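Local coordinates for cutm, flavoprotein of carbon monoxide dehydrogenase (Hydrogenophaga pseudoflava, PDB 1FFV) that binds FAD as the flavoprotein subunit of carbon monoxide dehydrogenase and probably passes electrons from the iron-sulfur clusters to an external acceptor, at residues G15-L20 with N164-E169; S68-G73 with S84-A89; L91-E96 with I130-H135; F136-P141 with R145-D150; G151-L154 with M158-L161. All blocks are in the same frame, centred on the assembly; numbering follows the deposited sequence.

Contact 1. Residues G15-L20 with N164-E169. With FAD (flavin-adenine dinucleotide), chain J.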
# COMPACT_ATOMS: atom_id res chain seq x y z
N GLY C 15 23.84 -44.24 -21.50
CA GLY C 15 24.12 -44.24 -22.93
C GLY C 15 23.74 -42.94 -23.59
O GLY C 15 24.49 -42.40 -24.40
N GLU C 16 22.55 -42.44 -23.25
CA GLU C 16 22.06 -41.17 -23.79
C GLU C 16 22.96 -40.04 -23.33
O GLU C 16 23.31 -39.16 -24.12
CB GLU C 16 20.63 -40.92 -23.34
CG GLU C 16 19.61 -41.85 -23.96
CD GLU C 16 18.24 -41.65 -23.36
OE1 GLU C 16 17.77 -40.48 -23.31
OE2 GLU C 16 17.63 -42.66 -22.93
N ALA C 17 23.33 -40.07 -22.05
CA ALA C 17 24.21 -39.05 -21.48
C ALA C 17 25.53 -39.00 -22.24
O ALA C 17 26.00 -37.92 -22.62
CB ALA C 17 24.45 -39.35 -20.01
N VAL C 18 26.09 -40.18 -22.51
CA VAL C 18 27.35 -40.30 -23.24
C VAL C 18 27.20 -39.77 -24.67
O VAL C 18 28.09 -39.09 -25.18
CB VAL C 18 27.83 -41.78 -23.26
CG1 VAL C 18 29.01 -41.95 -24.22
CG2 VAL C 18 28.22 -42.22 -21.86
N ALA C 19 26.08 -40.08 -25.30
CA ALA C 19 25.81 -39.62 -26.66
C ALA C 19 25.81 -38.09 -26.70
O ALA C 19 26.47 -37.49 -27.56
CB ALA C 19 24.47 -40.16 -27.16
N LEU C 20 25.09 -37.47 -25.77
CA LEU C 20 25.00 -36.01 -25.68
C LEU C 20 26.38 -35.38 -25.47
O LEU C 20 26.68 -34.34 -26.05
CB LEU C 20 24.06 -35.60 -24.55
CG LEU C 20 22.57 -35.81 -24.77
CD1 LEU C 20 21.83 -35.60 -23.47
CD2 LEU C 20 22.05 -34.84 -25.84
N ASN C 164 34.14 -37.46 -22.59
CA ASN C 164 32.98 -38.18 -23.09
C ASN C 164 32.61 -39.37 -22.21
O ASN C 164 31.92 -40.29 -22.65
CB ASN C 164 33.18 -38.62 -24.55
CG ASN C 164 34.44 -39.47 -24.76
OD1 ASN C 164 35.06 -39.94 -23.81
ND2 ASN C 164 34.81 -39.67 -26.02
N GLU C 165 33.05 -39.35 -20.95
CA GLU C 165 32.73 -40.44 -20.03
C GLU C 165 31.84 -40.01 -18.87
O GLU C 165 31.78 -38.83 -18.53
CB GLU C 165 34.01 -41.06 -19.46
CG GLU C 165 34.82 -41.87 -20.42
CD GLU C 165 36.10 -42.38 -19.79
OE1 GLU C 165 36.81 -41.56 -19.18
OE2 GLU C 165 36.38 -43.59 -19.87
N VAL C 166 31.17 -40.99 -18.28
CA VAL C 166 30.28 -40.77 -17.14
C VAL C 166 30.68 -41.80 -16.08
O VAL C 166 30.74 -43.00 -16.37
CB VAL C 166 28.80 -41.03 -17.54
CG1 VAL C 166 27.89 -40.91 -16.33
CG2 VAL C 166 28.38 -40.06 -18.62
N MET C 167 31.01 -41.34 -14.87
CA MET C 167 31.35 -42.27 -13.81
C MET C 167 30.04 -42.91 -13.39
O MET C 167 29.11 -42.21 -13.01
CB MET C 167 31.99 -41.60 -12.59
CG MET C 167 32.46 -42.62 -11.53
SD MET C 167 33.21 -41.94 -10.04
CE MET C 167 34.76 -41.31 -10.68
N VAL C 168 29.96 -44.23 -13.51
CA VAL C 168 28.76 -44.98 -13.18
C VAL C 168 28.64 -45.41 -11.72
O VAL C 168 27.60 -45.21 -11.08
CB VAL C 168 28.62 -46.22 -14.11
CG1 VAL C 168 27.51 -47.15 -13.64
CG2 VAL C 168 28.34 -45.76 -15.54
N GLU C 169 29.70 -45.98 -11.17
CA GLU C 169 29.67 -46.46 -9.80
C GLU C 169 31.05 -46.50 -9.14
O GLU C 169 32.08 -46.50 -9.82
CB GLU C 169 29.04 -47.85 -9.75
CG GLU C 169 29.70 -48.84 -10.71
CD GLU C 169 28.95 -50.16 -10.85
OE1 GLU C 169 29.59 -51.22 -10.73
OE2 GLU C 169 27.72 -50.13 -11.11
PA FAD J . 28.49 -31.26 -9.36
O1A FAD J . 27.69 -31.53 -10.57
O2A FAD J . 28.35 -30.07 -8.73
O5B FAD J . 29.89 -31.38 -9.87
C5B FAD J . 30.32 -32.56 -10.52
C4B FAD J . 31.58 -32.22 -11.30
O4B FAD J . 32.08 -33.53 -11.71
C3B FAD J . 31.40 -31.55 -12.63
O3B FAD J . 32.55 -31.14 -13.27
C2B FAD J . 30.57 -32.61 -13.32
O2B FAD J . 30.48 -32.36 -14.68
C1B FAD J . 31.35 -33.85 -12.99
N9A FAD J . 30.59 -35.03 -12.63
C8A FAD J . 29.61 -35.13 -11.67
N7A FAD J . 29.10 -36.36 -11.58
C5A FAD J . 29.78 -37.08 -12.54
C6A FAD J . 29.69 -38.48 -12.93
N6A FAD J . 28.88 -39.35 -12.40
N1A FAD J . 30.54 -38.83 -13.94
C2A FAD J . 31.40 -37.96 -14.52
N3A FAD J . 31.55 -36.68 -14.22
C4A FAD J . 30.72 -36.28 -13.22
N1 FAD J . 32.87 -31.29 -0.36
C2 FAD J . 33.70 -31.93 0.45
O2 FAD J . 34.26 -32.92 0.10
N3 FAD J . 33.97 -31.50 1.77
C4 FAD J . 33.39 -30.37 2.28
O4 FAD J . 33.65 -30.03 3.42
C4X FAD J . 32.48 -29.65 1.40
N5 FAD J . 31.88 -28.54 1.85
C5X FAD J . 31.04 -27.90 1.00
C6 FAD J . 30.42 -26.75 1.48
C7 FAD J . 29.56 -26.03 0.71
C7M FAD J . 28.91 -24.78 1.25
C8 FAD J . 29.26 -26.46 -0.64
C8M FAD J . 28.31 -25.68 -1.51
C9 FAD J . 29.87 -27.62 -1.13
C9A FAD J . 30.75 -28.34 -0.33
N10 FAD J . 31.40 -29.52 -0.77
C10 FAD J . 32.24 -30.17 0.06
C1' FAD J . 31.11 -30.04 -2.15
C2' FAD J . 30.07 -31.22 -2.47
O2' FAD J . 30.71 -31.91 -1.44
C3' FAD J . 30.54 -30.99 -3.90
O3' FAD J . 29.11 -30.92 -3.73
C4' FAD J . 30.14 -31.94 -5.01
O4' FAD J . 31.58 -31.70 -4.94
C5' FAD J . 30.45 -31.79 -6.50
O5' FAD J . 29.44 -33.03 -6.32
P FAD J . 28.08 -32.86 -6.99
O1P FAD J . 27.39 -34.22 -6.79
O2P FAD J . 27.34 -31.79 -6.50
O3P FAD J . 28.33 -32.54 -8.41
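The contact belongs to the FAD-binding domain, where Ala17 and Val18 of helix 14-24 pack on Val166. Val166 opens strand 166-173, the middle strand of a five-stranded antiparallel sheet. The packing is apolar, and no hydrogen bond joins the two segments. One methyl of Val166 does most of the touching. Its CG2 meets CG2 of Val18 at 3.9 Å and CB of Ala17 at 4.2 Å. The two valine side chains meet at a slant. The other branch of Val18, CG1, rests on the backbone: it lies 3.7 Å from the carbonyl O of Asn164. Val14 and Leu21 of the same helix also touch Val166, which is buried. Pro141 adjoins Val18 and Asn164.

The two methyls of Val166 face different partners. With CG1 opposite the backbone N (chi1 176°), CG2 is the branch that meets the helix, while CG1 comes to 4.1 Å from N1A of the flavin-adenine dinucleotide. The helix therefore packs directly behind a residue of the adenine pocket. The hydrogen bonds to the base come from the main chain of Met167, and its CB packs 3.4 Å from FAD N1A. The N-H and C=O of this one residue face N1A, an acceptor, and N6A, a donor. Met167 N donates to FAD N1A (2.7 Å, N-H...N angle 156°), and FAD N6A donates to Met167 O at 2.9 Å.

Contact 2. Residues S68-G73 with S84-A89. Unlike the reference sequence in segment 84-89: Ala89 (reference Gln).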
# COMPACT_ATOMS: atom_id res chain seq x y z
N SER C 68 32.49 -59.69 -2.44
CA SER C 68 33.03 -58.93 -1.32
C SER C 68 33.26 -57.46 -1.67
O SER C 68 33.97 -56.74 -0.96
CB SER C 68 34.34 -59.58 -0.85
OG SER C 68 35.24 -59.73 -1.94
N THR C 69 32.66 -57.02 -2.77
CA THR C 69 32.80 -55.64 -3.24
C THR C 69 31.53 -54.84 -2.99
O THR C 69 30.43 -55.31 -3.31
CB THR C 69 33.10 -55.60 -4.75
OG1 THR C 69 34.33 -56.29 -5.02
CG2 THR C 69 33.21 -54.18 -5.26
N VAL C 70 31.66 -53.66 -2.38
CA VAL C 70 30.50 -52.81 -2.15
C VAL C 70 30.38 -51.92 -3.39
O VAL C 70 31.37 -51.34 -3.84
CB VAL C 70 30.64 -51.95 -0.88
CG1 VAL C 70 29.46 -50.99 -0.75
CG2 VAL C 70 30.71 -52.84 0.35
N VAL C 71 29.20 -51.89 -3.98
CA VAL C 71 28.95 -51.10 -5.17
C VAL C 71 28.07 -49.91 -4.82
O VAL C 71 26.95 -50.06 -4.32
CB VAL C 71 28.27 -51.95 -6.27
CG1 VAL C 71 28.27 -51.21 -7.59
CG2 VAL C 71 28.98 -53.29 -6.40
N ILE C 72 28.61 -48.72 -5.08
CA ILE C 72 27.91 -47.48 -4.79
C ILE C 72 27.66 -46.67 -6.06
O ILE C 72 28.60 -46.29 -6.77
CB ILE C 72 28.73 -46.61 -3.80
CG1 ILE C 72 29.01 -47.40 -2.51
CG2 ILE C 72 27.98 -45.34 -3.47
CD1 ILE C 72 29.97 -46.70 -1.55
N GLY C 73 26.38 -46.40 -6.35
CA GLY C 73 26.04 -45.62 -7.53
C GLY C 73 26.66 -44.23 -7.46
O GLY C 73 26.63 -43.58 -6.42
N SER C 84 23.06 -45.52 4.87
CA SER C 84 23.10 -46.86 4.28
C SER C 84 23.56 -47.96 5.25
O SER C 84 24.69 -47.91 5.75
CB SER C 84 24.00 -46.87 3.06
OG SER C 84 24.35 -48.20 2.70
N PRO C 85 22.69 -48.94 5.55
CA PRO C 85 23.10 -50.01 6.46
C PRO C 85 24.24 -50.84 5.88
O PRO C 85 25.04 -51.40 6.62
CB PRO C 85 21.81 -50.82 6.66
CG PRO C 85 20.98 -50.48 5.45
CD PRO C 85 21.25 -49.02 5.25
N ILE C 86 24.34 -50.89 4.55
CA ILE C 86 25.44 -51.63 3.92
C ILE C 86 26.74 -50.86 4.14
O ILE C 86 27.72 -51.42 4.63
CB ILE C 86 25.22 -51.84 2.40
CG1 ILE C 86 24.08 -52.84 2.16
CG2 ILE C 86 26.49 -52.36 1.75
CD1 ILE C 86 23.77 -53.05 0.69
N VAL C 87 26.75 -49.57 3.81
CA VAL C 87 27.95 -48.76 4.00
C VAL C 87 28.35 -48.71 5.48
O VAL C 87 29.53 -48.73 5.80
CB VAL C 87 27.78 -47.31 3.45
CG1 VAL C 87 29.04 -46.50 3.69
CG2 VAL C 87 27.47 -47.33 1.97
N GLN C 88 27.37 -48.71 6.37
CA GLN C 88 27.64 -48.68 7.81
C GLN C 88 28.32 -49.94 8.35
O GLN C 88 29.19 -49.87 9.22
CB GLN C 88 26.36 -48.44 8.60
CG GLN C 88 25.84 -47.02 8.55
CD GLN C 88 24.56 -46.85 9.34
OE1 GLN C 88 23.81 -45.89 9.11
NE2 GLN C 88 24.29 -47.76 10.28
N ALA C 89 27.91 -51.09 7.83
CA ALA C 89 28.46 -52.36 8.28
C ALA C 89 29.73 -52.79 7.56
O ALA C 89 30.64 -53.34 8.18
CB ALA C 89 27.40 -53.46 8.16
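Strand 69-73 and the first turn of helix 85-90 come closest at Val70 and Val87, whose CA atoms are 7.8 Å apart, a spacing bridged by side chains with no hydrogen bond between the segments. This is helix-on-sheet packing in the FAD-binding domain. The strand is the second of the five-stranded antiparallel sheet. Its backbone is paired with Val172 and Ile170 on one neighbour and with Arg64 on the other.

Two apolar pairs make the contact. Val70 points at the helix and touches Ile86 methyl to methyl, CG1 to CG2, at 4.1 Å. These two side chains run past each other in opposite directions. Ile86 has its CG2 branch opposite the backbone N while CG1 lies beside that N (chi1 -70°), which makes CG2 the branch presented to Val70. The second pair is looser. Ile72 leaves the strand at an angle to the helix, but its chain is extended at chi2 (172°), and its terminal CD1 reaches CG2 of Val87 at 4.4 Å. Val71, between them on the strand, points away from the helix.

Other side chains touch the helix as well. Ile63 of the outer strand touches Ser84 and Ile86, and Leu94 and Ala95 of helix 92-97 touch Val87. Ser84 is the N-cap of helix 85-90. Its OG accepts an almost straight bond from Val87 N (3.0 Å, 176°), which ties down the backbone of the residue that meets Ile72.

Contact 3. Residues L91-E96 with I130-H135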
# COMPACT_ATOMS: atom_id res chain seq x y z
N LEU C 91 31.67 -50.59 5.28
CA LEU C 91 32.63 -49.50 5.09
C LEU C 91 32.34 -48.38 6.08
O LEU C 91 32.05 -47.25 5.69
CB LEU C 91 32.52 -48.93 3.67
CG LEU C 91 32.48 -49.91 2.49
CD1 LEU C 91 32.19 -49.17 1.19
CD2 LEU C 91 33.80 -50.67 2.41
N PRO C 92 32.41 -48.68 7.39
CA PRO C 92 32.13 -47.68 8.43
C PRO C 92 32.84 -46.34 8.25
O PRO C 92 32.31 -45.30 8.64
CB PRO C 92 32.55 -48.39 9.72
CG PRO C 92 33.52 -49.45 9.25
CD PRO C 92 32.87 -49.94 7.99
N LEU C 93 34.02 -46.37 7.62
CA LEU C 93 34.80 -45.15 7.37
C LEU C 93 34.03 -44.14 6.52
O LEU C 93 33.96 -42.97 6.86
CB LEU C 93 36.10 -45.49 6.64
CG LEU C 93 37.36 -44.63 6.80
CD1 LEU C 93 38.19 -44.76 5.53
CD2 LEU C 93 37.07 -43.18 7.08
N LEU C 94 33.47 -44.60 5.40
CA LEU C 94 32.74 -43.72 4.50
C LEU C 94 31.50 -43.11 5.14
O LEU C 94 31.23 -41.92 4.96
CB LEU C 94 32.36 -44.45 3.21
CG LEU C 94 33.52 -44.96 2.35
CD1 LEU C 94 32.98 -45.43 1.00
CD2 LEU C 94 34.56 -43.86 2.14
N ALA C 95 30.79 -43.92 5.92
CA ALA C 95 29.58 -43.47 6.59
C ALA C 95 29.86 -42.38 7.63
O ALA C 95 29.14 -41.38 7.70
CB ALA C 95 28.88 -44.66 7.24
N GLU C 96 30.92 -42.55 8.40
CA GLU C 96 31.27 -41.58 9.43
C GLU C 96 31.93 -40.33 8.87
O GLU C 96 31.64 -39.22 9.31
CB GLU C 96 32.17 -42.22 10.49
CG GLU C 96 31.42 -43.12 11.46
CD GLU C 96 30.37 -42.36 12.27
OE1 GLU C 96 30.75 -41.47 13.07
OE2 GLU C 96 29.17 -42.67 12.09
N ILE C 130 41.05 -43.39 -1.77
CA ILE C 130 42.39 -43.97 -1.83
C ILE C 130 42.59 -44.89 -0.61
O ILE C 130 43.01 -46.04 -0.74
CB ILE C 130 43.47 -42.87 -1.87
CG1 ILE C 130 43.33 -42.06 -3.16
CG2 ILE C 130 44.87 -43.47 -1.73
CD1 ILE C 130 44.29 -40.89 -3.28
N ALA C 131 42.22 -44.40 0.57
CA ALA C 131 42.36 -45.18 1.79
C ALA C 131 41.59 -46.51 1.75
O ALA C 131 42.07 -47.53 2.25
CB ALA C 131 41.94 -44.36 2.99
N VAL C 132 40.38 -46.49 1.18
CA VAL C 132 39.55 -47.70 1.10
C VAL C 132 39.84 -48.55 -0.14
O VAL C 132 39.24 -49.60 -0.33
CB VAL C 132 38.03 -47.38 1.17
CG1 VAL C 132 37.70 -46.70 2.50
CG2 VAL C 132 37.59 -46.51 -0.01
N GLU C 133 40.75 -48.07 -0.99
CA GLU C 133 41.18 -48.76 -2.20
C GLU C 133 40.07 -48.92 -3.24
O GLU C 133 39.97 -49.94 -3.92
CB GLU C 133 41.77 -50.13 -1.86
CG GLU C 133 42.99 -50.07 -0.96
CD GLU C 133 43.50 -51.44 -0.58
OE1 GLU C 133 44.26 -52.05 -1.36
OE2 GLU C 133 43.14 -51.93 0.51
N ALA C 134 39.26 -47.88 -3.37
CA ALA C 134 38.15 -47.89 -4.31
C ALA C 134 38.60 -47.90 -5.77
O ALA C 134 39.75 -47.63 -6.09
CB ALA C 134 37.25 -46.70 -4.06
N HIS C 135 37.66 -48.26 -6.63
CA HIS C 135 37.89 -48.28 -8.07
C HIS C 135 36.64 -47.66 -8.68
O HIS C 135 35.54 -47.80 -8.15
CB HIS C 135 38.10 -49.70 -8.58
CG HIS C 135 39.44 -50.27 -8.23
ND1 HIS C 135 39.74 -50.74 -6.97
CD2 HIS C 135 40.55 -50.45 -8.98
CE1 HIS C 135 40.99 -51.18 -6.96
NE2 HIS C 135 41.50 -51.02 -8.17
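Val132 meets Leu93 and Leu94, and these three side chains bury most of the surface between helix 92-97 and the end of helix 125-131. Val132 gives the largest share. Its CG1 is the branch that works: it touches CD1 of Leu93 at 3.6 Å and CD2 of Leu94 at 4.2 Å. CG1 sits beside the backbone N of Val132 and opposite its carbonyl carbon (chi1 -61°), and it rests against the ends of both leucines.

Leu93 points toward Val132 and meets it at a slant. Leu94 starts off to one side, and only the end of its chain turns to the valine. Ala131 adds a small patch beside them.

Both segments are helix ends. Leu91 is the N-cap of helix 92-97. Glu133, just after Val132, has a positive phi (64°) and closes helix 125-131 in a Schellman motif, with Glu133 N bonded to Ile130 O at 3.0 Å. The chain then turns into strand 135-140.

Other side chains complete the cluster. Phe175 touches Leu91, Leu93 and Val132, and Val201 touches Leu93, Ala131 and Val132. Trp181 and Tyr183 also touch Leu93. Strands 180-186 and 196-205 belong to the four-stranded sheet, so the cluster joins the FAD-binding part to that sheet. With no polar bond across it, the contact depends on methyl packing and exclusion of water.

Contact 4. Residues F136-P141 with R145-D150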
# COMPACT_ATOMS: atom_id res chain seq x y z
N PHE C 136 36.82 -46.92 -9.77
CA PHE C 136 35.72 -46.24 -10.41
C PHE C 136 35.42 -46.77 -11.81
O PHE C 136 36.31 -46.88 -12.64
CB PHE C 136 36.04 -44.74 -10.49
CG PHE C 136 36.53 -44.15 -9.20
CD1 PHE C 136 35.89 -44.44 -7.99
CD2 PHE C 136 37.66 -43.32 -9.18
CE1 PHE C 136 36.37 -43.91 -6.79
CE2 PHE C 136 38.14 -42.79 -7.98
CZ PHE C 136 37.49 -43.08 -6.79
N VAL C 137 34.14 -47.05 -12.06
CA VAL C 137 33.69 -47.55 -13.37
C VAL C 137 33.28 -46.37 -14.26
O VAL C 137 32.38 -45.61 -13.90
CB VAL C 137 32.51 -48.51 -13.20
CG1 VAL C 137 32.06 -49.02 -14.55
CG2 VAL C 137 32.91 -49.67 -12.31
N LEU C 138 33.94 -46.23 -15.41
CA LEU C 138 33.66 -45.14 -16.36
C LEU C 138 33.06 -45.64 -17.67
O LEU C 138 33.59 -46.57 -18.29
CB LEU C 138 34.94 -44.37 -16.68
CG LEU C 138 35.91 -44.08 -15.54
CD1 LEU C 138 37.07 -43.23 -16.05
CD2 LEU C 138 35.18 -43.38 -14.41
N GLU C 139 31.98 -45.01 -18.11
CA GLU C 139 31.37 -45.42 -19.37
C GLU C 139 31.51 -44.36 -20.45
O GLU C 139 31.13 -43.20 -20.26
CB GLU C 139 29.90 -45.80 -19.21
CG GLU C 139 29.40 -46.55 -20.43
CD GLU C 139 27.93 -46.90 -20.37
OE1 GLU C 139 27.51 -47.60 -19.43
OE2 GLU C 139 27.21 -46.46 -21.28
N GLY C 140 32.08 -44.77 -21.57
CA GLY C 140 32.26 -43.87 -22.69
C GLY C 140 31.57 -44.47 -23.90
O GLY C 140 30.81 -45.43 -23.76
N PRO C 141 31.78 -43.91 -25.10
CA PRO C 141 31.14 -44.45 -26.29
C PRO C 141 31.62 -45.86 -26.67
O PRO C 141 30.88 -46.63 -27.29
CB PRO C 141 31.49 -43.42 -27.37
CG PRO C 141 32.79 -42.87 -26.89
CD PRO C 141 32.55 -42.70 -25.41
N ARG C 145 35.28 -49.03 -18.43
CA ARG C 145 36.66 -49.24 -18.00
C ARG C 145 36.68 -48.90 -16.52
O ARG C 145 35.95 -48.02 -16.07
CB ARG C 145 37.63 -48.32 -18.77
CG ARG C 145 37.55 -46.85 -18.39
CD ARG C 145 38.24 -45.94 -19.40
NE ARG C 145 39.58 -45.54 -18.97
CZ ARG C 145 39.99 -44.27 -18.84
NH1 ARG C 145 39.17 -43.25 -19.08
NH2 ARG C 145 41.25 -44.03 -18.51
N THR C 146 37.47 -49.65 -15.76
CA THR C 146 37.58 -49.40 -14.34
C THR C 146 38.99 -48.92 -14.02
O THR C 146 39.98 -49.51 -14.47
CB THR C 146 37.25 -50.65 -13.51
OG1 THR C 146 35.89 -51.03 -13.77
CG2 THR C 146 37.40 -50.36 -12.02
N VAL C 147 39.07 -47.83 -13.26
CA VAL C 147 40.35 -47.26 -12.86
C VAL C 147 40.41 -47.14 -11.34
O VAL C 147 39.37 -47.00 -10.68
CB VAL C 147 40.57 -45.88 -13.51
CG1 VAL C 147 40.72 -46.03 -15.02
CG2 VAL C 147 39.41 -44.94 -13.18
N PRO C 148 41.62 -47.26 -10.75
CA PRO C 148 41.78 -47.16 -9.30
C PRO C 148 41.75 -45.72 -8.79
O PRO C 148 42.12 -44.79 -9.51
CB PRO C 148 43.16 -47.78 -9.08
CG PRO C 148 43.90 -47.33 -10.28
CD PRO C 148 42.90 -47.58 -11.40
N ALA C 149 41.29 -45.55 -7.55
CA ALA C 149 41.25 -44.24 -6.93
C ALA C 149 42.70 -43.77 -6.84
O ALA C 149 43.02 -42.63 -7.17
CB ALA C 149 40.64 -44.34 -5.54
N ASP C 150 43.59 -44.69 -6.45
CA ASP C 150 45.02 -44.40 -6.34
C ASP C 150 45.61 -44.32 -7.75
O ASP C 150 46.12 -45.30 -8.28
CB ASP C 150 45.71 -45.49 -5.52
CG ASP C 150 47.21 -45.30 -5.43
OD1 ASP C 150 47.65 -44.14 -5.28
OD2 ASP C 150 47.95 -46.30 -5.49
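Phe136, Leu138 and Val147 form the tight side of this strand pair; the looser, solvent side is at Thr146, whose partner Val137 is itself buried. On the tight side the ring of Phe136 reaches along to Ala149, with CZ 3.6 Å from its CB. The ring gets there because CG lies beside the backbone N (chi1 -48°). Leu138 CD1 meets CG2 of Val147 at 4.1 Å, and the two side chains cross at about a right angle. The ring of Phe152 stands edge-to-face with that of Phe136, and Met167 and Ile170 of strand 166-173 also touch Phe136.

The backbones form a beta hairpin, strands 135-140 and 143-148, with the latter at the rim of the five-stranded sheet. The strand directions differ by 143°. Phe136 with Val147 and Leu138 with Arg145 are hydrogen-bonded pairs. The bonds of Phe136 N to Val147 O (2.7 Å) and Leu138 N to Arg145 O (2.8 Å) are nearly straight. The return bond from Arg145 N to Leu138 O is 3.0 Å long and bent to 143°.

On the other face Val137 and Thr146 are the non-hydrogen-bonded pair, and CG2 of the valine is 3.6 Å from OG1 of the exposed threonine. Arg145 lies at the margin of the tight side. Its NH1 passes 3.7 Å from CD1 of Leu138, and the same nitrogen makes a salt bridge with Glu165.

Contact 5. Residues G151-L154 with M158-L161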
# COMPACT_ATOMS: atom_id res chain seq x y z
N GLY C 151 45.50 -43.15 -8.36
CA GLY C 151 46.00 -42.97 -9.71
C GLY C 151 45.02 -42.18 -10.56
O GLY C 151 45.34 -41.76 -11.67
N PHE C 152 43.83 -41.96 -10.00
CA PHE C 152 42.75 -41.24 -10.66
C PHE C 152 42.91 -39.71 -10.65
O PHE C 152 42.43 -39.02 -11.55
CB PHE C 152 41.42 -41.59 -9.98
CG PHE C 152 40.21 -41.04 -10.68
CD1 PHE C 152 39.76 -41.58 -11.88
CD2 PHE C 152 39.48 -39.99 -10.11
CE1 PHE C 152 38.61 -41.09 -12.51
CE2 PHE C 152 38.33 -39.50 -10.72
CZ PHE C 152 37.90 -40.04 -11.92
N PHE C 153 43.58 -39.20 -9.62
CA PHE C 153 43.76 -37.77 -9.45
C PHE C 153 45.07 -37.27 -10.04
O PHE C 153 46.16 -37.60 -9.55
CB PHE C 153 43.61 -37.44 -7.96
CG PHE C 153 42.35 -38.03 -7.36
CD1 PHE C 153 41.10 -37.48 -7.64
CD2 PHE C 153 42.41 -39.19 -6.57
CE1 PHE C 153 39.93 -38.07 -7.14
CE2 PHE C 153 41.24 -39.79 -6.07
CZ PHE C 153 40.00 -39.23 -6.36
N LEU C 154 44.95 -36.49 -11.11
CA LEU C 154 46.10 -35.96 -11.86
C LEU C 154 46.53 -34.55 -11.49
O LEU C 154 47.73 -34.23 -11.52
CB LEU C 154 45.80 -36.00 -13.36
CG LEU C 154 45.41 -37.35 -13.96
CD1 LEU C 154 45.41 -37.21 -15.47
CD2 LEU C 154 46.37 -38.47 -13.53
N MET C 158 41.47 -32.01 -12.12
CA MET C 158 41.78 -32.95 -13.20
C MET C 158 41.86 -34.41 -12.75
O MET C 158 42.54 -34.74 -11.77
CB MET C 158 43.11 -32.58 -13.85
CG MET C 158 43.14 -31.22 -14.51
SD MET C 158 44.81 -30.86 -15.09
CE MET C 158 45.48 -30.05 -13.66
N THR C 159 41.17 -35.29 -13.48
CA THR C 159 41.17 -36.71 -13.17
C THR C 159 41.37 -37.52 -14.46
O THR C 159 41.47 -36.96 -15.54
CB THR C 159 39.84 -37.17 -12.51
OG1 THR C 159 38.79 -37.12 -13.47
CG2 THR C 159 39.49 -36.29 -11.31
N LEU C 160 41.40 -38.84 -14.33
CA LEU C 160 41.57 -39.73 -15.47
C LEU C 160 40.31 -39.75 -16.36
O LEU C 160 40.33 -40.21 -17.50
CB LEU C 160 41.88 -41.14 -14.96
CG LEU C 160 43.26 -41.77 -15.21
CD1 LEU C 160 44.37 -40.76 -15.35
CD2 LEU C 160 43.56 -42.75 -14.09
N LEU C 161 39.22 -39.20 -15.83
CA LEU C 161 37.94 -39.12 -16.53
C LEU C 161 38.08 -38.36 -17.85
O LEU C 161 38.67 -37.28 -17.90
CB LEU C 161 36.94 -38.43 -15.62
CG LEU C 161 35.43 -38.63 -15.66
CD1 LEU C 161 35.05 -40.10 -15.83
CD2 LEU C 161 34.88 -38.08 -14.35
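Phe152 and Thr159 make the first shell. The side chain of Thr159 lies over one face of the Phe152 ring in a CH-pi contact, with CB 3.7 Å from the ring centroid. The ring also touches the next two residues: CD1 meets CB of Leu160 at 3.8 Å, and CZ meets CB of Leu161 at 4.1 Å. Phe152 has CG opposite the backbone N (chi1 -173°), which lays the ring along residues 159-161.

Backbone bonds hold the two sides in place. Leu160 N donates to Phe152 O at 3.0 Å, in the carbonyl plane but bent at the hydrogen (133°). Leu154 N donates to Met158 O at 3.1 Å, coming from above the carbonyl plane. Thr159 has a second role: its OG1 accepts from Leu161 N at 3.2 Å, an ST turn that helps hold the threonine side chain against the ring face and shapes the turn beyond it.

On the outer, solvent side Leu154 CD2 touches Leu160 CD1 at 3.5 Å, the two side chains crossing at about a right angle. Inward, Ile116 of helix 112-117 touches both Phe152 and Phe153, and Phe153 also packs on Pro126, Ser129 and Ile130 of helix 125-131. Leu161 touches the FAD and lines its pocket. The segments form a short antiparallel beta hairpin, strands 153-155 and 158-159, with Phe153 and Thr159 as its non-hydrogen-bonded pair.

Contacts 1, 2 and 4 share the five-stranded sheet. In it strand 166-173 lies between strands 69-73 and 135-140. Contacts 1 and 4 are joined by a probable hydrogen bond from Val168 N to Val137 O (2.8 Å), and their centres are 12 Å apart. Contact 5 follows contact 4 in the chain and packs on it, with Leu161 CD1 3.6 Å from Leu138 CD2. Contacts 2 and 3 meet where Val70 CB lies 3.8 Å from Leu91 CD1. Contacts 1 and 5 both supply residues of the FAD pocket. Contacts 2 and 3 lie farther off, the side chains of Ile72 and Leu94 each being about 11 Å from the cofactor.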